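Local atomic coordinates of putative arylalkylamine N-Acetyltransferase 7 (Aedes aegypti, PDB entry 4FD7), a protein that probably transfers an acetyl group from acetyl-CoA to an amine nitrogen, as other GNAT-family N-acetyltransferases do. Residues A197-G211 with Y222-L235. Numbering follows the deposited sequence.
Sequences ATRVGFQEDFTITYG and YPGIEENFCKYMSL
Asp205 N and Phe206 N both donate to Tyr232 O, at 2.7 and 3.1 Å, and Tyr232 N returns a bond to Phe206 O: a classic beta bulge, at which the ladder slips by one residue. It interrupts strands 203-209 and 229-235, antiparallel neighbours (163°) in the C-terminal part of the GNAT fold. Asp205, turned toward the partner strand by the bulge, puts OD2 at the edge of the Tyr232 ring; Arg141 pairs with the same carboxylate and probably offsets its charge.

Packing is tight at both ends. Leu235 CB sits over the centre of the Phe202 ring, 3.5 Å from its centroid and 9° off the normal, while Leu235 CD2 reaches Val200 CG1. At the far end Ile225 CD1 covers one face of Tyr210 toward its rim. Tyr222 meets that ring obliquely, with planes at 58°, and Cys230 CB touches Tyr210 CZ at 3.6 Å. The phenol is anchored by its OH to Thr189 O.

The solvent side is at Glu204, which is exposed, and Lys231, partly so. Lys231, extended beyond CG, runs beside Thr207 and brings NZ to Glu204 OE2 at 2.7 Å, a salt bridge entering from above the carboxylate plane. The same face also holds Met233, buried against Ala197, and Thr207 OG1, buried without a polar partner. Phe229 is exposed, yet Thr209 CG2 makes a close CH-pi contact over its ring centre, 3.6 Å from the centroid; Thr209 OG1 caps Glu212 N and binds a water shared with Glu226 O.

Strand 229-236 is the middle of three, bonded on its other side to strand 183-188. Helix 120-136 packs against Cys230 and Tyr232, helix 57-62 against Tyr210 and Tyr222, and helix 164-170 against Ala197 and Val200.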
loop_
_atom_site.group_PDB
_atom_site.type_symbol
_atom_site.label_atom_id
_atom_site.label_comp_id
_atom_site.label_asym_id
_atom_site.label_seq_id
_atom_site.Cartn_x
_atom_site.Cartn_y
_atom_site.Cartn_z
ATOM N N ALA A 197 3.217 10.188 0.720
ATOM C CA ALA A 197 2.612 10.268 -0.602
ATOM C C ALA A 197 2.689 11.700 -1.121
ATOM O O ALA A 197 2.953 11.933 -2.302
ATOM C CB ALA A 197 1.169 9.766 -0.560
ATOM N N THR A 198 2.478 12.667 -0.232
ATOM C CA THR A 198 2.548 14.071 -0.627
ATOM C C THR A 198 3.948 14.412 -1.123
ATOM O O THR A 198 4.112 15.000 -2.197
ATOM C CB THR A 198 2.134 15.003 0.525
ATOM O OG1 THR A 198 0.712 14.906 0.716
ATOM C CG2 THR A 198 2.515 16.460 0.221
ATOM N N ARG A 199 4.954 13.998 -0.365
ATOM C CA ARG A 199 6.338 14.258 -0.745
ATOM C C ARG A 199 6.728 13.643 -2.101
ATOM O O ARG A 199 7.557 14.206 -2.834
ATOM C CB ARG A 199 7.285 13.872 0.404
ATOM C CG ARG A 199 7.044 14.745 1.647
ATOM C CD ARG A 199 7.972 14.434 2.823
ATOM N NE ARG A 199 7.943 15.491 3.840
ATOM C CZ ARG A 199 8.678 16.601 3.770
ATOM N NH1 ARG A 199 9.487 16.791 2.732
ATOM N NH2 ARG A 199 8.611 17.518 4.729
ATOM N N VAL A 200 6.110 12.514 -2.458
ATOM C CA VAL A 200 6.328 11.936 -3.796
ATOM C C VAL A 200 5.617 12.709 -4.925
ATOM O O VAL A 200 5.985 12.621 -6.100
ATOM C CB VAL A 200 5.940 10.441 -3.800
ATOM C CG1 VAL A 200 5.888 9.856 -5.215
ATOM C CG2 VAL A 200 6.936 9.662 -2.952
ATOM N N GLY A 201 4.607 13.488 -4.565
ATOM C CA GLY A 201 3.840 14.212 -5.556
ATOM C C GLY A 201 2.432 13.705 -5.805
ATOM O O GLY A 201 1.819 14.090 -6.798
ATOM N N PHE A 202 1.914 12.843 -4.926
ATOM C CA PHE A 202 0.503 12.459 -4.990
ATOM C C PHE A 202 -0.366 13.666 -4.634
ATOM O O PHE A 202 0.009 14.476 -3.782
ATOM C CB PHE A 202 0.174 11.337 -3.997
ATOM C CG PHE A 202 0.576 9.962 -4.451
ATOM C CD1 PHE A 202 1.893 9.528 -4.323
ATOM C CD2 PHE A 202 -0.371 9.081 -4.955
ATOM C CE1 PHE A 202 2.264 8.242 -4.716
ATOM C CE2 PHE A 202 -0.002 7.788 -5.367
ATOM C CZ PHE A 202 1.317 7.368 -5.237
ATOM N N GLN A 203 -1.530 13.764 -5.273
ATOM C CA GLN A 203 -2.500 14.811 -4.976
ATOM C C GLN A 203 -3.721 14.223 -4.275
ATOM O O GLN A 203 -4.104 13.083 -4.533
ATOM C CB GLN A 203 -2.978 15.480 -6.264
ATOM C CG GLN A 203 -3.740 14.529 -7.180
ATOM C CD GLN A 203 -4.801 15.216 -8.011
ATOM O OE1 GLN A 203 -5.996 14.958 -7.841
ATOM N NE2 GLN A 203 -4.375 16.077 -8.933
ATOM N N GLU A 204 -4.359 15.015 -3.423
ATOM C CA GLU A 204 -5.549 14.558 -2.713
ATOM C C GLU A 204 -6.761 14.521 -3.640
ATOM O O GLU A 204 -7.123 15.555 -4.220
ATOM C CB GLU A 204 -5.827 15.469 -1.508
ATOM C CG GLU A 204 -4.631 15.566 -0.570
ATOM C CD GLU A 204 -4.960 16.143 0.800
ATOM O OE1 GLU A 204 -6.141 16.497 1.044
ATOM O OE2 GLU A 204 -4.019 16.221 1.631
ATOM N N ASP A 205 -7.368 13.341 -3.794
ATOM C CA ASP A 205 -8.570 13.185 -4.616
ATOM C C ASP A 205 -9.775 13.372 -3.725
ATOM O O ASP A 205 -10.740 14.078 -4.062
ATOM C CB ASP A 205 -8.689 11.777 -5.196
ATOM C CG ASP A 205 -7.418 11.278 -5.834
ATOM O OD1 ASP A 205 -7.027 11.809 -6.894
ATOM O OD2 ASP A 205 -6.843 10.305 -5.290
ATOM N N PHE A 206 -9.733 12.694 -2.587
ATOM C CA PHE A 206 -10.900 12.719 -1.718
ATOM C C PHE A 206 -10.429 12.553 -0.302
ATOM O O PHE A 206 -9.510 11.781 -0.043
ATOM C CB PHE A 206 -11.867 11.594 -2.093
ATOM C CG PHE A 206 -13.149 11.598 -1.300
ATOM C CD1 PHE A 206 -14.143 12.513 -1.577
ATOM C CD2 PHE A 206 -13.352 10.692 -0.272
ATOM C CE1 PHE A 206 -15.332 12.519 -0.844
ATOM C CE2 PHE A 206 -14.531 10.694 0.456
ATOM C CZ PHE A 206 -15.524 11.612 0.167
ATOM N N THR A 207 -11.041 13.288 0.618
ATOM C CA THR A 207 -10.634 13.163 1.999
ATOM C C THR A 207 -11.853 13.143 2.905
ATOM O O THR A 207 -12.855 13.829 2.641
ATOM C CB THR A 207 -9.602 14.256 2.397
ATOM O OG1 THR A 207 -9.189 14.044 3.750
ATOM C CG2 THR A 207 -10.187 15.644 2.254
ATOM N N ILE A 208 -11.779 12.331 3.959
ATOM C CA ILE A 208 -12.935 12.175 4.838
ATOM C C ILE A 208 -12.483 11.578 6.174
ATOM O O ILE A 208 -11.648 10.691 6.183
ATOM C CB ILE A 208 -14.036 11.299 4.162
ATOM C CG1 ILE A 208 -15.318 11.293 5.010
ATOM C CG2 ILE A 208 -13.533 9.870 3.867
ATOM C CD1 ILE A 208 -16.433 10.383 4.478
ATOM N N THR A 209 -12.995 12.069 7.300
ATOM C CA THR A 209 -12.541 11.532 8.583
ATOM C C THR A 209 -13.186 10.180 8.854
ATOM O O THR A 209 -14.204 9.837 8.257
ATOM C CB THR A 209 -12.842 12.465 9.782
ATOM O OG1 THR A 209 -14.256 12.679 9.890
ATOM C CG2 THR A 209 -12.137 13.802 9.621
ATOM N N TYR A 210 -12.579 9.404 9.743
ATOM C CA TYR A 210 -13.201 8.164 10.184
ATOM C C TYR A 210 -14.519 8.428 10.936
ATOM O O TYR A 210 -15.478 7.652 10.819
ATOM C CB TYR A 210 -12.202 7.319 10.972
ATOM C CG TYR A 210 -11.048 6.883 10.083
ATOM C CD1 TYR A 210 -11.218 5.887 9.131
ATOM C CD2 TYR A 210 -9.808 7.508 10.160
ATOM C CE1 TYR A 210 -10.168 5.500 8.294
ATOM C CE2 TYR A 210 -8.765 7.131 9.340
ATOM C CZ TYR A 210 -8.949 6.125 8.412
ATOM O OH TYR A 210 -7.906 5.760 7.592
ATOM N N GLY A 211 -14.580 9.538 11.673
ATOM C CA GLY A 211 -15.842 9.968 12.261
ATOM C C GLY A 211 -16.951 10.124 11.225
ATOM O O GLY A 211 -18.088 9.623 11.387
ATOM N N TYR A 222 -14.194 3.422 13.766
ATOM C CA TYR A 222 -12.782 3.228 14.073
ATOM C C TYR A 222 -12.420 3.905 15.374
ATOM O O TYR A 222 -11.971 5.056 15.378
ATOM C CB TYR A 222 -11.910 3.737 12.919
ATOM C CG TYR A 222 -12.160 2.937 11.677
ATOM C CD1 TYR A 222 -11.436 1.787 11.420
ATOM C CD2 TYR A 222 -13.165 3.294 10.783
ATOM C CE1 TYR A 222 -11.683 1.019 10.293
ATOM C CE2 TYR A 222 -13.425 2.529 9.655
ATOM C CZ TYR A 222 -12.685 1.401 9.418
ATOM O OH TYR A 222 -12.935 0.644 8.297
ATOM N N PRO A 223 -12.613 3.176 16.487
ATOM C CA PRO A 223 -12.412 3.701 17.837
ATOM C C PRO A 223 -11.040 4.339 18.003
ATOM O O PRO A 223 -10.017 3.657 17.824
ATOM C CB PRO A 223 -12.502 2.453 18.717
ATOM C CG PRO A 223 -13.289 1.450 17.911
ATOM C CD PRO A 223 -12.883 1.728 16.489
ATOM N N GLY A 224 -11.023 5.629 18.306
ATOM C CA GLY A 224 -9.801 6.289 18.718
ATOM C C GLY A 224 -9.107 7.091 17.633
ATOM O O GLY A 224 -8.153 7.826 17.920
ATOM N N ILE A 225 -9.566 6.944 16.393
ATOM C CA ILE A 225 -8.993 7.695 15.272
ATOM C C ILE A 225 -10.083 8.452 14.520
ATOM O O ILE A 225 -9.942 8.759 13.337
ATOM C CB ILE A 225 -8.211 6.778 14.295
ATOM C CG1 ILE A 225 -9.147 5.775 13.619
ATOM C CG2 ILE A 225 -7.072 6.073 15.022
ATOM C CD1 ILE A 225 -8.524 5.043 12.431
ATOM N N GLU A 226 -11.175 8.752 15.216
ATOM C CA GLU A 226 -12.344 9.352 14.585
ATOM C C GLU A 226 -12.070 10.718 13.922
ATOM O O GLU A 226 -12.702 11.068 12.921
ATOM C CB GLU A 226 -13.492 9.464 15.596
ATOM C CG GLU A 226 -13.967 8.131 16.166
ATOM C CD GLU A 226 -13.297 7.763 17.478
ATOM O OE1 GLU A 226 -12.273 8.401 17.842
ATOM O OE2 GLU A 226 -13.801 6.826 18.150
ATOM N N GLU A 227 -11.136 11.489 14.469
ATOM C CA GLU A 227 -10.817 12.785 13.863
ATOM C C GLU A 227 -9.708 12.730 12.798
ATOM O O GLU A 227 -9.441 13.732 12.125
ATOM C CB GLU A 227 -10.467 13.819 14.939
ATOM C CG GLU A 227 -9.181 13.531 15.672
ATOM C CD GLU A 227 -8.993 14.412 16.907
ATOM O OE1 GLU A 227 -9.992 14.958 17.427
ATOM O OE2 GLU A 227 -7.838 14.549 17.358
ATOM N N ASN A 228 -9.060 11.581 12.641
ATOM C CA ASN A 228 -8.033 11.454 11.604
ATOM C C ASN A 228 -8.662 11.397 10.218
ATOM O O ASN A 228 -9.811 10.977 10.059
ATOM C CB ASN A 228 -7.160 10.210 11.833
ATOM C CG ASN A 228 -6.228 10.353 13.025
ATOM O OD1 ASN A 228 -6.462 9.774 14.086
ATOM N ND2 ASN A 228 -5.163 11.130 12.855
ATOM N N PHE A 229 -7.908 11.809 9.206
ATOM C CA PHE A 229 -8.405 11.758 7.836
ATOM C C PHE A 229 -8.003 10.477 7.099
ATOM O O PHE A 229 -6.927 9.917 7.329
ATOM C CB PHE A 229 -7.945 13.000 7.060
ATOM C CG PHE A 229 -8.774 14.222 7.337
ATOM C CD1 PHE A 229 -8.479 15.052 8.399
ATOM C CD2 PHE A 229 -9.866 14.525 6.539
ATOM C CE1 PHE A 229 -9.258 16.167 8.652
ATOM C CE2 PHE A 229 -10.643 15.643 6.786
ATOM C CZ PHE A 229 -10.331 16.468 7.844
ATOM N N CYS A 230 -8.903 10.009 6.238
ATOM C CA CYS A 230 -8.668 8.916 5.311
ATOM C C CYS A 230 -8.644 9.590 3.948
ATOM O O CYS A 230 -9.614 10.269 3.575
ATOM C CB CYS A 230 -9.829 7.926 5.387
ATOM S SG CYS A 230 -9.676 6.444 4.378
ATOM N N LYS A 231 -7.532 9.467 3.227
ATOM C CA LYS A 231 -7.409 10.217 1.976
ATOM C C LYS A 231 -7.109 9.337 0.773
ATOM O O LYS A 231 -6.126 8.612 0.779
ATOM C CB LYS A 231 -6.309 11.274 2.095
ATOM C CG LYS A 231 -6.508 12.288 3.203
ATOM C CD LYS A 231 -5.497 13.420 3.096
ATOM C CE LYS A 231 -5.547 14.340 4.307
ATOM N NZ LYS A 231 -4.569 15.467 4.195
ATOM N N TYR A 232 -7.888 9.491 -0.296
ATOM C CA TYR A 232 -7.566 8.841 -1.557
ATOM C C TYR A 232 -6.698 9.845 -2.320
ATOM O O TYR A 232 -7.087 10.998 -2.505
ATOM C CB TYR A 232 -8.817 8.472 -2.348
ATOM C CG TYR A 232 -8.707 7.125 -3.026
ATOM C CD1 TYR A 232 -9.076 5.962 -2.365
ATOM C CD2 TYR A 232 -8.218 7.016 -4.321
ATOM C CE1 TYR A 232 -8.971 4.730 -2.978
ATOM C CE2 TYR A 232 -8.110 5.786 -4.942
ATOM C CZ TYR A 232 -8.488 4.648 -4.266
ATOM O OH TYR A 232 -8.382 3.420 -4.880
ATOM N N MET A 233 -5.518 9.407 -2.741
ATOM C CA MET A 233 -4.529 10.280 -3.381
ATOM C C MET A 233 -4.010 9.652 -4.681
ATOM O O MET A 233 -3.893 8.411 -4.794
ATOM C CB MET A 233 -3.383 10.614 -2.421
ATOM C CG MET A 233 -3.842 11.159 -1.068
ATOM S SD MET A 233 -2.434 11.368 0.046
ATOM C CE MET A 233 -1.614 12.757 -0.739
ATOM N N SER A 234 -3.712 10.506 -5.660
ATOM C CA SER A 234 -3.308 10.030 -6.991
ATOM C C SER A 234 -2.040 10.680 -7.554
ATOM O O SER A 234 -1.733 11.835 -7.276
ATOM C CB SER A 234 -4.476 10.152 -7.993
ATOM O OG SER A 234 -4.970 11.474 -8.089
ATOM N N LEU A 235 -1.317 9.924 -8.371
ATOM C CA LEU A 235 -0.053 10.378 -8.942
ATOM C C LEU A 235 0.022 10.010 -10.411
ATOM O O LEU A 235 0.025 8.825 -10.755
ATOM C CB LEU A 235 1.115 9.724 -8.200
ATOM C CG LEU A 235 2.537 10.022 -8.679
ATOM C CD1 LEU A 235 2.918 11.469 -8.375
ATOM C CD2 LEU A 235 3.508 9.040 -8.030
HETATM O O HOH W 1 -14.961 13.271 12.596
HETATM O O HOH W 2 -15.103 6.225 13.175
#